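Local coordinates for putative dioxygenase (1H-3-hydroxy-4-oxoquinaldine 2,4-dioxygenase) (Mycobacteroides abscessus, PDB 6RA2), which cleaves the ring of the Pseudomonas quorum-sensing signal PQS (2-heptyl-3-hydroxy-4(1H)-quinolone) with dioxygen, giving N-octanoylanthranilate and carbon monoxide, at residues A[11-16]-A[53-58]. Sequence-based numbering, arbitrary orientation.
Sequences QIAFDD and RVCWRG
D15 and R53 face each other as an antiparallel hydrogen-bonded pair, one of those joining strand 10-17 to strand 51-54 in the mixed sheet of this alpha/beta hydrolase fold. Their backbones bond both ways, D15 N to R53 O and R53 N to D15 O, each at 2.9 Å. On their shared sheet face the two side chains run alongside one another, and R53, bent at chi3 (-72°), brings its guanidinium edge to a single carboxylate oxygen. D15 OD2 meets R53 NH2 in a salt bridge modelled at 2.3 Å, too short to take literally, and accepts a weak hydrogen bond from R53 NE. The carboxylate and guanidinium planes are turned 39° apart. A second carboxylate, D39, takes R53 NH1, while Q17 also bonds D15 OD2.

One residue along, F14 and V54 form a non-hydrogen-bonded pair, where F14 CA approaches R53 O at 3.1 Å in a CA-H...O contact. The last direct backbone bond is C55 N to A13 O, 3.0 Å and fairly straight at 160°; beside it A13 CB packs against C55 SG.

Beyond C55 direct bonding stops and the register slips by one residue, I12 lying nearest R57, illustrating how water can take over backbone polar groups. One water accepts from A13 N and donates to the carbonyls of Q11 and W56; another links Q11 O to G58 N. I12, on the same face as F14 and V54, packs across: CG2, anti to the backbone N, lies against C55 O and V54 CG1, and CD1 lies 3.7 Å from R57 N. D77 holds the R57 guanidinium, and W56 turns away toward helix 71-84, its side chain about 8 Å from that of the probable substrate-binding H97. W56 NE1 makes a weak hydrogen bond to S29 O.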
ATOM      1  N   GLN A  11      15.566   4.337  10.417  1.00 31.10           N
ATOM      2  CA  GLN A  11      15.149   5.693  10.094  1.00 33.69           C
ATOM      3  C   GLN A  11      13.868   5.660   9.265  1.00 26.92           C
ATOM      4  O   GLN A  11      13.854   5.134   8.145  1.00 26.95           O
ATOM      5  CB  GLN A  11      16.250   6.455   9.358  1.00 30.61           C
ATOM      6  CG  GLN A  11      15.779   7.830   8.898  1.00 35.11           C
ATOM      7  CD  GLN A  11      16.916   8.788   8.590  1.00 36.93           C
ATOM      8  OE1 GLN A  11      17.544   9.334   9.497  1.00 41.16           O
ATOM      9  NE2 GLN A  11      17.173   9.006   7.307  1.00 34.06           N
ATOM     10  N   ILE A  12      12.796   6.221   9.824  1.00 24.74           N
ATOM     11  CA  ILE A  12      11.494   6.290   9.165  1.00 25.82           C
ATOM     12  C   ILE A  12      11.253   7.744   8.776  1.00 25.83           C
ATOM     13  O   ILE A  12      11.149   8.617   9.646  1.00 26.87           O
ATOM     14  CB  ILE A  12      10.362   5.764  10.064  1.00 28.23           C
ATOM     15  CG1 ILE A  12      10.641   4.320  10.517  1.00 27.36           C
ATOM     16  CG2 ILE A  12       9.019   5.855   9.321  1.00 26.79           C
ATOM     17  CD1 ILE A  12      10.789   3.321   9.332  1.00 24.65           C
ATOM     18  N   ALA A  13      11.197   8.010   7.476  1.00 22.83           N
ATOM     19  CA  ALA A  13      10.752   9.303   6.977  1.00 23.54           C
ATOM     20  C   ALA A  13       9.225   9.363   6.892  1.00 30.10           C
ATOM     21  O   ALA A  13       8.554   8.364   6.614  1.00 31.92           O
ATOM     22  CB  ALA A  13      11.341   9.578   5.592  1.00 21.67           C
ATOM     23  N   PHE A  14       8.683  10.556   7.098  1.00 28.59           N
ATOM     24  CA  PHE A  14       7.240  10.726   7.140  1.00 31.37           C
ATOM     25  C   PHE A  14       6.889  12.189   6.927  1.00 32.36           C
ATOM     26  O   PHE A  14       7.756  13.070   6.893  1.00 29.10           O
ATOM     27  CB  PHE A  14       6.650  10.247   8.471  1.00 28.69           C
ATOM     28  CG  PHE A  14       7.035  11.100   9.633  1.00 28.88           C
ATOM     29  CD1 PHE A  14       8.284  10.943  10.239  1.00 29.38           C
ATOM     30  CD2 PHE A  14       6.183  12.099  10.095  1.00 27.53           C
ATOM     31  CE1 PHE A  14       8.658  11.732  11.310  1.00 26.28           C
ATOM     32  CE2 PHE A  14       6.549  12.890  11.167  1.00 27.24           C
ATOM     33  CZ  PHE A  14       7.788  12.706  11.776  1.00 31.29           C
ATOM     34  N   ASP A  15       5.583  12.420   6.844  1.00 28.99           N
ATOM     35  CA  ASP A  15       4.930  13.700   6.621  1.00 34.15           C
ATOM     36  C   ASP A  15       3.730  13.794   7.558  1.00 34.72           C
ATOM     37  O   ASP A  15       2.959  12.841   7.666  1.00 34.69           O
ATOM     38  CB  ASP A  15       4.452  13.796   5.163  1.00 38.47           C
ATOM     39  CG  ASP A  15       4.578  15.166   4.619  1.00 44.68           C
ATOM     40  OD1 ASP A  15       5.068  16.023   5.385  1.00 54.42           O
ATOM     41  OD2 ASP A  15       4.190  15.395   3.451  1.00 43.72           O
ATOM     42  N   ASP A  16       3.549  14.936   8.218  1.00 32.43           N
ATOM     43  CA  ASP A  16       2.453  15.134   9.168  1.00 32.97           C
ATOM     44  C   ASP A  16       1.766  16.464   8.856  1.00 35.12           C
ATOM     45  O   ASP A  16       2.334  17.533   9.107  1.00 38.06           O
ATOM     46  CB  ASP A  16       2.969  15.094  10.612  1.00 34.43           C
ATOM     47  CG  ASP A  16       1.852  15.225  11.649  1.00 38.47           C
ATOM     48  OD1 ASP A  16       0.675  15.092  11.267  1.00 37.12           O
ATOM     49  OD2 ASP A  16       2.149  15.471  12.847  1.00 37.04           O
ATOM     50  N   ARG A  53       1.744  10.704   6.048  1.00 25.77           N
ATOM     51  CA  ARG A  53       2.330   9.887   4.989  1.00 27.83           C
ATOM     52  C   ARG A  53       3.594   9.211   5.510  1.00 32.92           C
ATOM     53  O   ARG A  53       4.482   9.875   6.049  1.00 31.22           O
ATOM     54  CB  ARG A  53       2.648  10.742   3.769  1.00 27.01           C
ATOM     55  CG  ARG A  53       1.445  11.443   3.196  1.00 29.75           C
ATOM     56  CD  ARG A  53       1.778  12.013   1.843  1.00 32.31           C
ATOM     57  NE  ARG A  53       2.656  13.167   1.984  1.00 32.74           N
ATOM     58  CZ  ARG A  53       3.323  13.725   0.985  1.00 32.00           C
ATOM     59  NH1 ARG A  53       3.227  13.229  -0.243  1.00 31.00           N
ATOM     60  NH2 ARG A  53       4.088  14.785   1.219  1.00 33.85           N
ATOM     61  N   VAL A  54       3.670   7.891   5.373  1.00 35.49           N
ATOM     62  CA  VAL A  54       4.728   7.108   5.999  1.00 29.19           C
ATOM     63  C   VAL A  54       5.534   6.423   4.912  1.00 31.09           C
ATOM     64  O   VAL A  54       4.958   5.834   3.991  1.00 29.88           O
ATOM     65  CB  VAL A  54       4.158   6.073   6.980  1.00 28.96           C
ATOM     66  CG1 VAL A  54       5.254   5.142   7.457  1.00 31.50           C
ATOM     67  CG2 VAL A  54       3.513   6.766   8.153  1.00 28.90           C
ATOM     68  N   CYS A  55       6.860   6.516   5.013  1.00 30.23           N
ATOM     69  CA  CYS A  55       7.769   5.756   4.164  1.00 30.13           C
ATOM     70  C   CYS A  55       8.172   4.469   4.865  1.00 30.56           C
ATOM     71  O   CYS A  55       8.202   4.397   6.098  1.00 28.66           O
ATOM     72  CB  CYS A  55       9.043   6.546   3.839  1.00 31.52           C
ATOM     73  SG  CYS A  55       8.815   8.037   2.886  1.00 37.62           S
ATOM     74  N   TRP A  56       8.505   3.453   4.070  1.00 28.67           N
ATOM     75  CA  TRP A  56       9.082   2.258   4.664  1.00 28.94           C
ATOM     76  C   TRP A  56      10.545   2.507   5.032  1.00 27.38           C
ATOM     77  O   TRP A  56      11.209   3.377   4.469  1.00 24.99           O
ATOM     78  CB  TRP A  56       8.988   1.085   3.700  1.00 28.26           C
ATOM     79  CG  TRP A  56       7.604   0.814   3.139  1.00 28.24           C
ATOM     80  CD1 TRP A  56       7.233   0.807   1.812  1.00 27.46           C
ATOM     81  CD2 TRP A  56       6.429   0.468   3.884  1.00 23.89           C
ATOM     82  NE1 TRP A  56       5.903   0.485   1.699  1.00 29.70           N
ATOM     83  CE2 TRP A  56       5.385   0.275   2.954  1.00 29.49           C
ATOM     84  CE3 TRP A  56       6.153   0.331   5.251  1.00 25.36           C
ATOM     85  CZ2 TRP A  56       4.082  -0.049   3.347  1.00 30.46           C
ATOM     86  CZ3 TRP A  56       4.857  -0.011   5.639  1.00 30.96           C
ATOM     87  CH2 TRP A  56       3.841  -0.201   4.686  1.00 28.87           C
ATOM     88  N   ARG A  57      11.052   1.711   5.975  1.00 30.32           N
ATOM     89  CA  ARG A  57      12.488   1.673   6.224  1.00 23.80           C
ATOM     90  C   ARG A  57      13.242   1.404   4.924  1.00 27.56           C
ATOM     91  O   ARG A  57      12.783   0.639   4.067  1.00 23.63           O
ATOM     92  CB  ARG A  57      12.825   0.606   7.274  1.00 27.50           C
ATOM     93  CG  ARG A  57      12.702  -0.838   6.817  1.00 25.49           C
ATOM     94  CD  ARG A  57      13.317  -1.811   7.853  1.00 31.85           C
ATOM     95  NE  ARG A  57      12.646  -1.766   9.150  1.00 28.25           N
ATOM     96  CZ  ARG A  57      13.023  -2.451  10.231  1.00 31.22           C
ATOM     97  NH1 ARG A  57      14.068  -3.274  10.197  1.00 30.63           N
ATOM     98  NH2 ARG A  57      12.336  -2.327  11.355  1.00 32.00           N
ATOM     99  N   GLY A  58      14.394   2.070   4.768  1.00 21.88           N
ATOM    100  CA  GLY A  58      15.196   1.959   3.560  1.00 24.04           C
ATOM    101  C   GLY A  58      14.670   2.725   2.361  1.00 28.76           C
ATOM    102  O   GLY A  58      15.327   2.728   1.305  1.00 26.94           O
TER
HETATM  103  O   HOH W   1      12.140   5.805   5.748  1.00 27.39           O
HETATM  104  O   HOH W   2      15.603   3.715   6.562  1.00 29.04           O